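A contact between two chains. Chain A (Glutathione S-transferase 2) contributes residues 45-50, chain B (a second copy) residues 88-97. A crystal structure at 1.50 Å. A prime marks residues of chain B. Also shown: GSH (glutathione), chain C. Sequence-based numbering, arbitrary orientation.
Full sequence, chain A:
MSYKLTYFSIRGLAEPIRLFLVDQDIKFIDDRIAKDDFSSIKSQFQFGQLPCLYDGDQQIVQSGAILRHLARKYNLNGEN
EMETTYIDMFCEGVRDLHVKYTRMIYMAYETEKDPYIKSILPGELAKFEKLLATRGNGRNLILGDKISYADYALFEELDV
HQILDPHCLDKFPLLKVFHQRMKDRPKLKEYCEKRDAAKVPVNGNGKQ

Chain A (45-50) FQFGQL
Chain B 88-97: DMFCEGVRDL

Chain A contributes a loop. A type I turn runs from Phe45 to Gly48, closed by Gly48 N to Phe45 O at 3.0 Å; Gly48 takes phi/psi 69/21, a positive phi that favours glycine, and Gln49 (-140/165) and Leu50 (-117/160) then extend. Chain B supplies a helical segment, 88-97, with i to i+4 hydrogen bonds such as Gly93′ N to Met89′ O at 3.0 Å. The stretches come nearest at Phe47 and Gly93′, whose CA atoms lie 7.0 Å apart.

Phe47, in the turn, is the key: its side chain (chi1 -59°, chi2 105°) points toward the helix and is buried there. Gly93′ CA sits over one ring face, 3.9 Å from the centroid and 22° off the normal, a CH-pi contact. Glycine fits because an ideal CB would lie 2.1 Å from Phe47 CZ. Met89′, one helical turn earlier, extends (t, t, p); its CG lies 4.2 Å from Phe47 CE1, and its flexible, apolar chain suits this packing.

No hydrogen bond directly joins the stretches, but glutathione links them. Leu50 N donates to GSH O2 (2.9 Å) and Leu50 O accepts from GSH N2 (2.8 Å), while the carboxylate of Asp96′ (chi1 -80°) accepts from GSH N1 through OD1 (2.9 Å) and OD2 (2.8 Å).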

# COMPACT_ATOMS: atom_id res chain seq x y z
N PHE A 45 -18.33 -5.05 4.03
CA PHE A 45 -17.07 -4.38 3.65
C PHE A 45 -16.55 -4.98 2.38
O PHE A 45 -16.59 -6.19 2.23
CB PHE A 45 -16.10 -4.46 4.82
CG PHE A 45 -16.70 -3.87 6.05
CD1 PHE A 45 -17.29 -4.68 7.00
CD2 PHE A 45 -16.82 -2.50 6.19
CE1 PHE A 45 -17.93 -4.14 8.11
CE2 PHE A 45 -17.44 -1.95 7.29
CZ PHE A 45 -18.00 -2.76 8.26
N GLN A 46 -16.06 -4.14 1.48
CA GLN A 46 -15.74 -4.55 0.13
C GLN A 46 -14.68 -5.66 0.02
O GLN A 46 -14.72 -6.46 -0.90
CB GLN A 46 -15.34 -3.32 -0.70
CG GLN A 46 -16.48 -2.33 -0.93
CD GLN A 46 -16.49 -1.12 0.01
OE1 GLN A 46 -16.76 0.03 -0.41
NE2 GLN A 46 -16.25 -1.37 1.28
N PHE A 47 -13.72 -5.72 0.95
CA PHE A 47 -12.78 -6.82 1.04
C PHE A 47 -12.93 -7.66 2.31
O PHE A 47 -12.05 -8.41 2.65
CB PHE A 47 -11.33 -6.32 0.86
CG PHE A 47 -11.12 -5.64 -0.45
CD1 PHE A 47 -11.01 -4.26 -0.56
CD2 PHE A 47 -11.10 -6.41 -1.59
CE1 PHE A 47 -10.84 -3.69 -1.81
CE2 PHE A 47 -10.91 -5.89 -2.78
CZ PHE A 47 -10.85 -4.51 -2.92
N GLY A 48 -14.05 -7.50 3.00
CA GLY A 48 -14.31 -8.24 4.22
C GLY A 48 -13.43 -7.86 5.38
O GLY A 48 -13.25 -8.64 6.31
N GLN A 49 -12.86 -6.65 5.32
CA GLN A 49 -11.87 -6.21 6.30
C GLN A 49 -12.07 -4.74 6.69
O GLN A 49 -12.81 -3.98 6.07
CB GLN A 49 -10.45 -6.44 5.74
CG GLN A 49 -10.12 -7.93 5.60
CD GLN A 49 -8.65 -8.23 5.57
OE1 GLN A 49 -8.15 -9.07 6.36
NE2 GLN A 49 -7.94 -7.57 4.71
N LEU A 50 -11.42 -4.37 7.78
CA LEU A 50 -11.42 -3.02 8.34
C LEU A 50 -9.98 -2.50 8.29
O LEU A 50 -9.05 -3.29 8.24
CB LEU A 50 -11.93 -3.08 9.79
CG LEU A 50 -13.34 -3.66 9.95
CD1 LEU A 50 -13.76 -3.68 11.43
CD2 LEU A 50 -14.36 -2.93 9.12
N ASP B 88 -8.38 3.72 -5.98
CA ASP B 88 -7.32 3.56 -4.96
C ASP B 88 -7.68 2.37 -4.07
O ASP B 88 -6.91 1.41 -3.86
CB ASP B 88 -7.21 4.87 -4.20
CG ASP B 88 -6.01 4.96 -3.32
OD1 ASP B 88 -5.26 3.97 -3.14
OD2 ASP B 88 -5.80 6.05 -2.72
N MET B 89 -8.90 2.38 -3.58
CA MET B 89 -9.42 1.28 -2.78
C MET B 89 -9.28 -0.07 -3.52
O MET B 89 -8.78 -1.06 -3.01
CB MET B 89 -10.87 1.58 -2.39
CG MET B 89 -11.51 0.50 -1.65
SD MET B 89 -13.26 0.94 -1.33
CE MET B 89 -14.01 0.46 -2.84
N PHE B 90 -9.71 -0.07 -4.77
CA PHE B 90 -9.67 -1.25 -5.61
C PHE B 90 -8.24 -1.74 -5.81
O PHE B 90 -7.95 -2.92 -5.60
CB PHE B 90 -10.32 -0.96 -6.96
CG PHE B 90 -10.88 -2.16 -7.65
CD1 PHE B 90 -12.22 -2.26 -7.94
CD2 PHE B 90 -10.06 -3.15 -8.11
CE1 PHE B 90 -12.75 -3.36 -8.59
CE2 PHE B 90 -10.58 -4.27 -8.79
CZ PHE B 90 -11.94 -4.36 -9.03
N CYS B 91 -7.36 -0.84 -6.22
CA CYS B 91 -5.96 -1.21 -6.45
C CYS B 91 -5.28 -1.68 -5.16
O CYS B 91 -4.48 -2.59 -5.16
CB CYS B 91 -5.22 -0.02 -7.04
SG CYS B 91 -3.73 -0.50 -7.91
N GLU B 92 -5.57 -1.04 -4.04
CA GLU B 92 -5.04 -1.54 -2.76
C GLU B 92 -5.55 -2.93 -2.44
O GLU B 92 -4.83 -3.73 -1.86
CB GLU B 92 -5.40 -0.59 -1.62
CG GLU B 92 -4.66 0.73 -1.70
CD GLU B 92 -3.20 0.59 -1.37
OE1 GLU B 92 -2.90 0.36 -0.18
OE2 GLU B 92 -2.36 0.68 -2.28
N GLY B 93 -6.78 -3.24 -2.83
CA GLY B 93 -7.24 -4.61 -2.66
C GLY B 93 -6.46 -5.58 -3.55
O GLY B 93 -6.17 -6.70 -3.13
N VAL B 94 -6.13 -5.16 -4.75
CA VAL B 94 -5.31 -6.00 -5.64
C VAL B 94 -3.96 -6.28 -4.97
O VAL B 94 -3.47 -7.42 -4.98
CB VAL B 94 -5.11 -5.37 -7.02
CG1 VAL B 94 -4.20 -6.22 -7.86
CG2 VAL B 94 -6.41 -5.18 -7.70
N ARG B 95 -3.37 -5.26 -4.36
CA ARG B 95 -2.06 -5.44 -3.67
C ARG B 95 -2.21 -6.43 -2.51
O ARG B 95 -1.32 -7.22 -2.30
CB ARG B 95 -1.55 -4.13 -3.10
CG ARG B 95 -1.23 -3.11 -4.10
CD ARG B 95 -0.65 -1.83 -3.50
NE ARG B 95 0.59 -2.02 -2.77
CZ ARG B 95 1.79 -1.87 -3.32
NH1 ARG B 95 1.91 -1.61 -4.61
NH2 ARG B 95 2.88 -2.07 -2.59
N ASP B 96 -3.33 -6.42 -1.80
CA ASP B 96 -3.53 -7.39 -0.70
C ASP B 96 -3.56 -8.82 -1.28
O ASP B 96 -2.97 -9.73 -0.70
CB ASP B 96 -4.83 -7.15 0.03
CG ASP B 96 -4.77 -6.04 1.03
OD1 ASP B 96 -3.68 -5.63 1.43
OD2 ASP B 96 -5.80 -5.49 1.41
N LEU B 97 -4.22 -9.03 -2.41
CA LEU B 97 -4.20 -10.37 -2.99
C LEU B 97 -2.79 -10.75 -3.40
O LEU B 97 -2.36 -11.88 -3.19
CB LEU B 97 -5.15 -10.47 -4.19
CG LEU B 97 -5.19 -11.82 -4.89
CD1 LEU B 97 -5.52 -12.96 -3.94
CD2 LEU B 97 -6.17 -11.76 -6.05
N1 GSH C . -4.69 -3.51 3.11
CA1 GSH C . -5.62 -3.43 4.17
C1 GSH C . -5.80 -2.06 4.68
O11 GSH C . -4.67 -1.34 4.71
O12 GSH C . -6.84 -1.48 5.17
CB1 GSH C . -5.64 -4.43 5.24
CG1 GSH C . -6.89 -4.57 6.07
CD1 GSH C . -6.73 -5.67 7.11
OE1 GSH C . -5.67 -6.50 7.02
N2 GSH C . -7.63 -5.75 8.06
CA2 GSH C . -7.56 -6.71 9.15
C2 GSH C . -8.92 -7.28 9.36
O2 GSH C . -10.04 -6.54 9.04
CB2 GSH C . -7.15 -6.03 10.46
SG2 GSH C . -5.40 -5.61 10.45
N3 GSH C . -9.04 -8.50 9.85
CA3 GSH C . -10.37 -9.01 10.06
C3 GSH C . -10.62 -10.22 9.22
O31 GSH C . -10.03 -10.46 8.07
O32 GSH C . -11.54 -11.14 9.74